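Local coordinates for protein HTH-type transcriptional regulator ascG (Escherichia coli, PDB 3BRQ) that represses transcription of the cryptic asc operon as a sequence-specific DNA-binding regulator of the LacI family, at residues Glu133-Gly138 with Ala166-Ala171; Leu40-Arg45 with Pro254-Ile259; Pro152-Arg157 with Gly180-Ala185. One frame throughout, in Å; residues are numbered along the deposited sequence.

The three contacts are spread over the two lobes of a periplasmic-binding-protein-like core. Interaction 1 joins the ends of two helices at the outer side of the C-terminal lobe, whereas interaction 2 ties the helix 255-270 to helix 36-49 in the N-terminal lobe; their centres are about 34 Å apart, on opposite sides of the chain's centre. The centre of interaction 3 is about 22 Å from each of the others. It is the contact at the interlobe cleft, where a sulfate ion is bound. Helix 152-167 connects interactions 1 and 3, giving its start to the sulfate and its far end to interaction 1. Both interactions 2 and 3 also touch the second subunit.

Interaction 1: Glu133-Gly138 with Ala166-Ala171; sequences ELINAG and AQHGIA
I135 lays its side chain across the imidazole of H168 and meets the end of I170, and these three residues carry nearly all of the contact. The methyl CD1 of I135 sits over one face of the H168 ring, 3.8 Å from the ring centroid and 25° off the normal, a CH-pi contact displaced toward the ring's rim. The second branch follows it: I135 CG2 lies 3.6 Å from H168 CD2, while I135 CD1 is 3.6 Å from H168 ND1. A beta-branched isoleucine suits this position because it can spread two carbons over one flat ring. Its CG1 stands beside the backbone N (chi1 -59°) and the chain then runs extended, which carries CD1 over the ring and within reach of I170. There the two isoleucines meet tip to tip, I135 CD1 being 3.9 Å from I170 CD1.

Helix 123-136 precedes strand 142-145 in the alpha/beta C-terminal lobe and helix 152-167 follows it, the second helix forming the beta-alpha-beta crossover to the parallel strand 177-178; the contact joins their C-terminal ends. Each helix stops in a Schellman motif with a glycine at C-prime, G138 and G169, whose positive phi angles favour that residue. The turn at G169 brings I170 back toward the same isoleucine that H168 covers. Histidine can offer a flat face to I135 and still have ND1 hydrogen-bonded, to the carbonyl O of A164 one turn earlier. I135 also packs on I142 of strand 142-145, and both I135 and I170 touch Q140.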
loop_
_atom_site.group_PDB
_atom_site.type_symbol
_atom_site.label_atom_id
_atom_site.label_comp_id
_atom_site.label_asym_id
_atom_site.label_seq_id
_atom_site.Cartn_x
_atom_site.Cartn_y
_atom_site.Cartn_z
ATOM N N GLU B 133 -15.068 6.747 -23.003
ATOM C CA GLU B 133 -15.551 7.974 -22.403
ATOM C C GLU B 133 -14.739 9.176 -22.858
ATOM O O GLU B 133 -15.304 10.254 -23.129
ATOM C CB GLU B 133 -15.516 7.861 -20.892
ATOM C CG GLU B 133 -16.112 9.095 -20.182
ATOM C CD GLU B 133 -16.615 8.826 -18.785
ATOM O OE1 GLU B 133 -16.805 9.826 -18.032
ATOM O OE2 GLU B 133 -16.844 7.639 -18.432
ATOM N N LEU B 134 -13.412 9.000 -22.959
ATOM C CA LEU B 134 -12.580 10.043 -23.500
ATOM C C LEU B 134 -12.938 10.290 -24.937
ATOM O O LEU B 134 -13.108 11.451 -25.311
ATOM C CB LEU B 134 -11.063 9.720 -23.370
ATOM C CG LEU B 134 -10.504 9.614 -21.967
ATOM C CD1 LEU B 134 -9.037 9.065 -21.951
ATOM C CD2 LEU B 134 -10.569 10.918 -21.207
ATOM N N ILE B 135 -13.032 9.239 -25.757
ATOM C CA ILE B 135 -13.371 9.403 -27.182
ATOM C C ILE B 135 -14.715 10.125 -27.390
ATOM O O ILE B 135 -14.837 11.035 -28.232
ATOM C CB ILE B 135 -13.392 8.077 -27.961
ATOM C CG1 ILE B 135 -12.017 7.384 -27.896
ATOM C CG2 ILE B 135 -13.859 8.320 -29.450
ATOM C CD1 ILE B 135 -11.984 5.941 -28.419
ATOM N N ASN B 136 -15.722 9.740 -26.617
ATOM C CA ASN B 136 -17.046 10.377 -26.732
ATOM C C ASN B 136 -17.090 11.801 -26.177
ATOM O O ASN B 136 -17.947 12.588 -26.607
ATOM C CB ASN B 136 -18.136 9.486 -26.127
ATOM C CG ASN B 136 -18.349 8.211 -26.931
ATOM O OD1 ASN B 136 -18.251 7.095 -26.384
ATOM N ND2 ASN B 136 -18.601 8.358 -28.245
ATOM N N ALA B 137 -16.172 12.139 -25.253
ATOM C CA ALA B 137 -15.955 13.541 -24.856
ATOM C C ALA B 137 -15.129 14.351 -25.874
ATOM O O ALA B 137 -14.837 15.520 -25.633
ATOM C CB ALA B 137 -15.364 13.657 -23.452
ATOM N N GLY B 138 -14.804 13.755 -27.027
ATOM C CA GLY B 138 -14.064 14.449 -28.073
ATOM C C GLY B 138 -12.559 14.193 -28.227
ATOM O O GLY B 138 -11.905 14.818 -29.046
ATOM N N ALA B 166 -9.874 0.986 -31.788
ATOM C CA ALA B 166 -10.189 0.314 -33.077
ATOM C C ALA B 166 -11.729 0.360 -33.330
ATOM O O ALA B 166 -12.187 0.636 -34.476
ATOM C CB ALA B 166 -9.692 -1.119 -33.065
ATOM N N GLN B 167 -12.502 0.104 -32.270
ATOM C CA GLN B 167 -13.973 0.185 -32.337
ATOM C C GLN B 167 -14.527 1.577 -32.649
ATOM O O GLN B 167 -15.633 1.688 -33.153
ATOM C CB GLN B 167 -14.623 -0.360 -31.065
ATOM C CG GLN B 167 -14.624 -1.884 -30.962
ATOM C CD GLN B 167 -15.656 -2.397 -29.956
ATOM O OE1 GLN B 167 -16.805 -1.923 -29.918
ATOM N NE2 GLN B 167 -15.255 -3.382 -29.140
ATOM N N HIS B 168 -13.762 2.632 -32.386
ATOM C CA HIS B 168 -14.183 3.990 -32.735
ATOM C C HIS B 168 -13.498 4.523 -33.983
ATOM O O HIS B 168 -13.536 5.713 -34.241
ATOM C CB HIS B 168 -13.943 4.952 -31.580
ATOM C CG HIS B 168 -14.770 4.675 -30.366
ATOM N ND1 HIS B 168 -14.502 3.634 -29.500
ATOM C CD2 HIS B 168 -15.849 5.322 -29.855
ATOM C CE1 HIS B 168 -15.383 3.647 -28.514
ATOM N NE2 HIS B 168 -16.214 4.656 -28.711
ATOM N N GLY B 169 -12.882 3.641 -34.759
ATOM C CA GLY B 169 -12.292 4.006 -36.047
ATOM C C GLY B 169 -11.078 4.908 -35.889
ATOM O O GLY B 169 -10.812 5.761 -36.751
ATOM N N ILE B 170 -10.362 4.741 -34.774
ATOM C CA ILE B 170 -9.087 5.451 -34.535
ATOM C C ILE B 170 -7.894 4.538 -34.721
ATOM O O ILE B 170 -7.795 3.492 -34.087
ATOM C CB ILE B 170 -8.981 6.046 -33.100
ATOM C CG1 ILE B 170 -10.100 7.051 -32.877
ATOM C CG2 ILE B 170 -7.633 6.712 -32.935
ATOM C CD1 ILE B 170 -10.231 7.569 -31.457
ATOM N N ALA B 171 -6.973 4.956 -35.579
ATOM C CA ALA B 171 -5.772 4.167 -35.880
ATOM C C ALA B 171 -4.881 3.984 -34.642
ATOM O O ALA B 171 -4.671 4.922 -33.867
ATOM C CB ALA B 171 -4.969 4.842 -36.973
#

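Interaction 2: Leu40-Arg45 with Pro254-Ile259; sequences LFHAAR and PVTEMI
A43 and I259 bring the two backbones nearest, with 6.1 Å between A43 CA and I259 CA. The short helical segments 40-45 and 255-259 run in broadly the same N-to-C direction, crossing at -37° with 9.1 Å between their axes. The small A43 suits the place where they come nearest, since its side chain ends at CB. I259 turns its CG2 methyl onto the other backbone, 3.2 Å from A43 N, and the same methyl lies 3.9 Å from A43 CB and 3.8 Å from H42 CB. This close approach follows from chi1 of I259 (-69°), which sets CG2 anti to its own backbone N.

Helix 255-270 follows strand 249-252 of the C-terminal lobe and crosses to pack on the N-terminal lobe, where I259 also touches L39 and L107 of strand 104-107; in this LacI-type core the chain later returns to strand 284-286. Helix 36-49, its partner, meets the second subunit: the ring of F41 packs against H32 of that chain.

One turn before I259, T256 faces the ring of H42. Its methyl CG2 stands over one face, 4.1 Å from the centroid and 14° off the normal, a CH-pi contact, while F41 CD2 lies over the opposite face. Threonine brings a methyl and a hydroxyl to one face: OG1 lies 3.0 Å from H42 NE2 and makes a weak hydrogen bond to E38.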
loop_
_atom_site.group_PDB
_atom_site.type_symbol
_atom_site.label_atom_id
_atom_site.label_comp_id
_atom_site.label_asym_id
_atom_site.label_seq_id
_atom_site.Cartn_x
_atom_site.Cartn_y
_atom_site.Cartn_z
ATOM N N LEU B 40 -6.346 -7.886 1.848
ATOM C CA LEU B 40 -5.954 -8.686 3.008
ATOM C C LEU B 40 -6.802 -8.293 4.210
ATOM O O LEU B 40 -7.205 -9.127 5.012
ATOM C CB LEU B 40 -4.466 -8.500 3.324
ATOM C CG LEU B 40 -3.818 -9.374 4.407
ATOM C CD1 LEU B 40 -3.989 -10.882 4.134
ATOM C CD2 LEU B 40 -2.354 -9.056 4.565
ATOM N N PHE B 41 -7.068 -7.007 4.306
ATOM C CA PHE B 41 -7.859 -6.470 5.409
ATOM C C PHE B 41 -9.249 -7.074 5.400
ATOM O O PHE B 41 -9.745 -7.518 6.436
ATOM C CB PHE B 41 -7.963 -4.950 5.327
ATOM C CG PHE B 41 -8.865 -4.366 6.397
ATOM C CD1 PHE B 41 -8.539 -4.514 7.740
ATOM C CD2 PHE B 41 -10.062 -3.743 6.052
ATOM C CE1 PHE B 41 -9.378 -4.010 8.766
ATOM C CE2 PHE B 41 -10.924 -3.247 7.054
ATOM C CZ PHE B 41 -10.562 -3.374 8.433
ATOM N N HIS B 42 -9.878 -7.115 4.224
ATOM C CA HIS B 42 -11.232 -7.641 4.145
ATOM C C HIS B 42 -11.285 -9.156 4.219
ATOM O O HIS B 42 -12.216 -9.701 4.791
ATOM C CB HIS B 42 -11.975 -7.118 2.917
ATOM C CG HIS B 42 -12.218 -5.646 2.960
ATOM N ND1 HIS B 42 -13.155 -5.075 3.793
ATOM C CD2 HIS B 42 -11.634 -4.624 2.291
ATOM C CE1 HIS B 42 -13.138 -3.761 3.635
ATOM N NE2 HIS B 42 -12.222 -3.465 2.728
ATOM N N ALA B 43 -10.328 -9.852 3.610
ATOM C CA ALA B 43 -10.176 -11.286 3.889
ATOM C C ALA B 43 -10.015 -11.613 5.384
ATOM O O ALA B 43 -10.683 -12.501 5.892
ATOM C CB ALA B 43 -9.012 -11.888 3.095
ATOM N N ALA B 44 -9.110 -10.914 6.056
ATOM C CA ALA B 44 -8.823 -11.148 7.497
ATOM C C ALA B 44 -10.049 -10.857 8.314
ATOM O O ALA B 44 -10.442 -11.647 9.134
ATOM C CB ALA B 44 -7.670 -10.245 8.010
ATOM N N ARG B 45 -10.650 -9.700 8.082
ATOM C CA ARG B 45 -11.905 -9.389 8.749
ATOM C C ARG B 45 -12.984 -10.479 8.529
ATOM O O ARG B 45 -13.612 -10.940 9.479
ATOM C CB ARG B 45 -12.379 -8.002 8.313
ATOM C CG ARG B 45 -13.030 -7.218 9.411
ATOM C CD ARG B 45 -12.057 -6.882 10.546
ATOM N NE ARG B 45 -12.795 -6.651 11.794
ATOM C CZ ARG B 45 -12.751 -5.533 12.528
ATOM N NH1 ARG B 45 -11.981 -4.507 12.157
ATOM N NH2 ARG B 45 -13.478 -5.439 13.653
ATOM N N PRO B 254 -14.118 -2.714 -7.387
ATOM C CA PRO B 254 -14.873 -3.147 -6.224
ATOM C C PRO B 254 -14.102 -4.218 -5.417
ATOM O O PRO B 254 -14.593 -5.330 -5.196
ATOM C CB PRO B 254 -16.149 -3.712 -6.826
ATOM C CG PRO B 254 -15.739 -4.206 -8.201
ATOM C CD PRO B 254 -14.644 -3.292 -8.654
ATOM N N VAL B 255 -12.904 -3.867 -4.976
ATOM C CA VAL B 255 -12.069 -4.791 -4.204
ATOM C C VAL B 255 -12.832 -5.423 -3.038
ATOM O O VAL B 255 -12.892 -6.642 -2.919
ATOM C CB VAL B 255 -10.759 -4.078 -3.674
ATOM C CG1 VAL B 255 -9.986 -4.969 -2.686
ATOM C CG2 VAL B 255 -9.883 -3.721 -4.812
ATOM N N THR B 256 -13.411 -4.583 -2.185
ATOM C CA THR B 256 -14.153 -5.031 -1.002
ATOM C C THR B 256 -15.237 -6.074 -1.295
ATOM O O THR B 256 -15.310 -7.166 -0.677
ATOM C CB THR B 256 -14.834 -3.814 -0.335
ATOM O OG1 THR B 256 -13.827 -3.012 0.267
ATOM C CG2 THR B 256 -15.828 -4.254 0.707
ATOM N N GLU B 257 -16.077 -5.725 -2.246
ATOM C CA GLU B 257 -17.068 -6.656 -2.767
ATOM C C GLU B 257 -16.430 -7.912 -3.264
ATOM O O GLU B 257 -16.941 -9.014 -3.021
ATOM C CB GLU B 257 -17.869 -6.023 -3.909
ATOM C CG GLU B 257 -18.809 -4.891 -3.483
ATOM C CD GLU B 257 -18.134 -3.510 -3.301
ATOM O OE1 GLU B 257 -16.910 -3.321 -3.567
ATOM O OE2 GLU B 257 -18.875 -2.585 -2.879
HETATM N N MSE B 258 -15.333 -7.766 -4.006
HETATM C CA MSE B 258 -14.718 -8.930 -4.628
HETATM C C MSE B 258 -14.180 -9.904 -3.576
HETATM O O MSE B 258 -14.264 -11.117 -3.766
HETATM C CB MSE B 258 -13.580 -8.501 -5.560
HETATM C CG MSE B 258 -14.082 -8.185 -6.985
HETATM SE SE MSE B 258 -12.679 -7.356 -7.996
HETATM C CE MSE B 258 -11.898 -8.971 -8.571
ATOM N N ILE B 259 -13.648 -9.352 -2.483
ATOM C CA ILE B 259 -12.990 -10.131 -1.421
ATOM C C ILE B 259 -14.019 -10.853 -0.569
ATOM O O ILE B 259 -13.827 -12.014 -0.180
ATOM C CB ILE B 259 -12.053 -9.247 -0.558
ATOM C CG1 ILE B 259 -10.858 -8.840 -1.400
ATOM C CG2 ILE B 259 -11.418 -10.038 0.579
ATOM C CD1 ILE B 259 -10.243 -10.072 -2.183
#

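Interaction 3: Pro152-Arg157 with Gly180-Ala185. With SO4 (sulfate ion), chain F.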
loop_
_atom_site.group_PDB
_atom_site.type_symbol
_atom_site.label_atom_id
_atom_site.label_comp_id
_atom_site.label_asym_id
_atom_site.label_seq_id
_atom_site.Cartn_x
_atom_site.Cartn_y
_atom_site.Cartn_z
ATOM N N PRO B 152 -1.149 -9.682 -15.766
ATOM C CA PRO B 152 -2.441 -9.821 -16.383
ATOM C C PRO B 152 -3.268 -8.554 -16.396
ATOM O O PRO B 152 -3.933 -8.279 -17.399
ATOM C CB PRO B 152 -3.113 -10.901 -15.520
ATOM C CG PRO B 152 -2.033 -11.736 -15.105
ATOM C CD PRO B 152 -0.869 -10.832 -14.895
ATOM N N THR B 153 -3.232 -7.795 -15.288
ATOM C CA THR B 153 -4.017 -6.605 -15.165
ATOM C C THR B 153 -3.491 -5.559 -16.119
ATOM O O THR B 153 -4.260 -4.826 -16.746
ATOM C CB THR B 153 -3.946 -6.056 -13.687
ATOM O OG1 THR B 153 -4.524 -7.015 -12.802
ATOM C CG2 THR B 153 -4.695 -4.733 -13.525
ATOM N N SER B 154 -2.175 -5.456 -16.217
ATOM C CA SER B 154 -1.549 -4.499 -17.124
ATOM C C SER B 154 -1.896 -4.870 -18.560
ATOM O O SER B 154 -2.257 -4.005 -19.389
ATOM C CB SER B 154 -0.049 -4.605 -17.012
ATOM O OG SER B 154 0.505 -3.746 -17.960
ATOM N N ILE B 155 -1.799 -6.153 -18.849
ATOM C CA ILE B 155 -2.056 -6.667 -20.238
ATOM C C ILE B 155 -3.517 -6.403 -20.699
ATOM O O ILE B 155 -3.778 -5.983 -21.819
ATOM C CB ILE B 155 -1.752 -8.143 -20.296
ATOM C CG1 ILE B 155 -0.236 -8.367 -20.190
ATOM C CG2 ILE B 155 -2.257 -8.793 -21.670
ATOM C CD1 ILE B 155 0.145 -9.842 -19.916
ATOM N N GLU B 156 -4.479 -6.651 -19.806
ATOM C CA GLU B 156 -5.923 -6.445 -20.067
ATOM C C GLU B 156 -6.273 -4.974 -20.285
ATOM O O GLU B 156 -7.004 -4.615 -21.237
ATOM C CB GLU B 156 -6.712 -6.980 -18.881
ATOM C CG GLU B 156 -6.658 -8.526 -18.809
ATOM C CD GLU B 156 -7.051 -9.120 -20.156
ATOM O OE1 GLU B 156 -8.273 -9.103 -20.479
ATOM O OE2 GLU B 156 -6.139 -9.545 -20.913
ATOM N N ARG B 157 -5.716 -4.100 -19.444
ATOM C CA ARG B 157 -5.960 -2.660 -19.601
ATOM C C ARG B 157 -5.468 -2.139 -20.955
ATOM O O ARG B 157 -6.077 -1.267 -21.590
ATOM C CB ARG B 157 -5.337 -1.856 -18.421
ATOM C CG ARG B 157 -6.068 -2.186 -17.114
ATOM C CD ARG B 157 -5.515 -1.358 -15.847
ATOM N NE ARG B 157 -6.339 -1.762 -14.723
ATOM C CZ ARG B 157 -5.994 -1.643 -13.439
ATOM N NH1 ARG B 157 -4.763 -1.228 -13.107
ATOM N NH2 ARG B 157 -6.859 -2.038 -12.513
ATOM N N GLY B 180 5.508 1.314 -18.815
ATOM C CA GLY B 180 5.764 1.843 -17.470
ATOM C C GLY B 180 5.905 0.658 -16.523
ATOM O O GLY B 180 5.868 -0.520 -16.954
ATOM N N LYS B 181 6.078 0.945 -15.239
ATOM C CA LYS B 181 6.444 -0.101 -14.264
ATOM C C LYS B 181 5.661 0.063 -12.980
ATOM O O LYS B 181 6.052 -0.538 -11.987
ATOM C CB LYS B 181 7.924 -0.064 -13.869
ATOM C CG LYS B 181 8.910 0.414 -14.894
ATOM C CD LYS B 181 10.277 -0.253 -14.767
ATOM C CE LYS B 181 10.458 -1.319 -15.907
ATOM N NZ LYS B 181 11.910 -1.679 -16.120
ATOM N N TRP B 182 4.561 0.843 -13.026
ATOM C CA TRP B 182 3.605 1.028 -11.945
ATOM C C TRP B 182 4.116 2.038 -10.902
ATOM O O TRP B 182 3.364 2.423 -10.026
ATOM C CB TRP B 182 3.233 -0.275 -11.183
ATOM C CG TRP B 182 2.720 -1.481 -11.946
ATOM C CD1 TRP B 182 3.371 -2.677 -12.096
ATOM C CD2 TRP B 182 1.454 -1.640 -12.589
ATOM N NE1 TRP B 182 2.595 -3.559 -12.787
ATOM C CE2 TRP B 182 1.402 -2.960 -13.093
ATOM C CE3 TRP B 182 0.364 -0.803 -12.796
ATOM C CZ2 TRP B 182 0.305 -3.458 -13.790
ATOM C CZ3 TRP B 182 -0.728 -1.295 -13.464
ATOM C CH2 TRP B 182 -0.758 -2.603 -13.969
ATOM N N THR B 183 5.358 2.460 -10.999
ATOM C CA THR B 183 5.934 3.460 -10.059
ATOM C C THR B 183 5.640 4.906 -10.538
ATOM O O THR B 183 5.505 5.131 -11.760
ATOM C CB THR B 183 7.460 3.305 -10.002
ATOM O OG1 THR B 183 7.998 3.614 -11.297
ATOM C CG2 THR B 183 7.875 1.834 -9.582
ATOM N N PRO B 184 5.566 5.894 -9.595
ATOM C CA PRO B 184 5.448 7.311 -9.957
ATOM C C PRO B 184 6.570 7.755 -10.903
ATOM O O PRO B 184 6.254 8.400 -11.968
ATOM C CB PRO B 184 5.559 8.054 -8.600
ATOM C CG PRO B 184 5.100 7.053 -7.563
ATOM C CD PRO B 184 5.574 5.690 -8.128
ATOM N N ALA B 185 7.830 7.347 -10.603
ATOM C CA ALA B 185 8.952 7.695 -11.500
ATOM C C ALA B 185 8.708 7.225 -12.939
ATOM O O ALA B 185 9.072 7.910 -13.899
ATOM C CB ALA B 185 10.212 7.071 -11.041
HETATM S S SO4 F . -1.609 -8.394 -11.284
HETATM O O1 SO4 F . -2.530 -8.555 -12.361
HETATM O O2 SO4 F . -0.924 -9.690 -11.036
HETATM O O3 SO4 F . -0.754 -7.256 -11.497
HETATM O O4 SO4 F . -2.399 -7.956 -10.138
#
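W182 drives the benzo end of its indole against helix 152-157, meeting it chiefly through van der Waals contacts. S154 CB is 3.4 Å from W182 CZ2, a close fit that a residue as small as serine allows; T153 CG2 grazes W182 CH2 more loosely. R157 crosses obliquely, its NH1 4.1 Å from W182 CZ3 and its guanidinium plane 83° from the indole plane, so the two groups do not stack. That guanidinium instead rests one face on T153 CG2, which sits 3.3 Å above its centre.

Polar groups are satisfied mainly by residues outside the two segments. R157 NH1 is hydrogen-bonded to Y31 OH, and W182 NE1 to S148 OG; the indole also stacks on the ring of Y31, and a bound sodium ion lies about 3 Å from the W182 side chain. Because Y31 belongs to the N-terminal lobe, the contact sits in the interlobe cleft where LacI-family regulators bind their effectors. Were W182 replaced by an alanine, Y31 would probably lose its stacking partner, S148 the indole N-H, and a gap would open beside S154.

Hydrogen bonds hold a sulfate, probably from the crystallisation liquor, at the start of helix 152-167, where the helix end would favour an anion. Its O1 is gripped twice by T153: the backbone N donates over 3.1 Å (N-H...O 146°), and OG1 donates over 2.6 Å to the same O1. With chi1 at -63°, OG1 lies beside T153 N, letting both donors converge. Y84, R86, G33 and S151 also bond the ion, reaching it from both lobes.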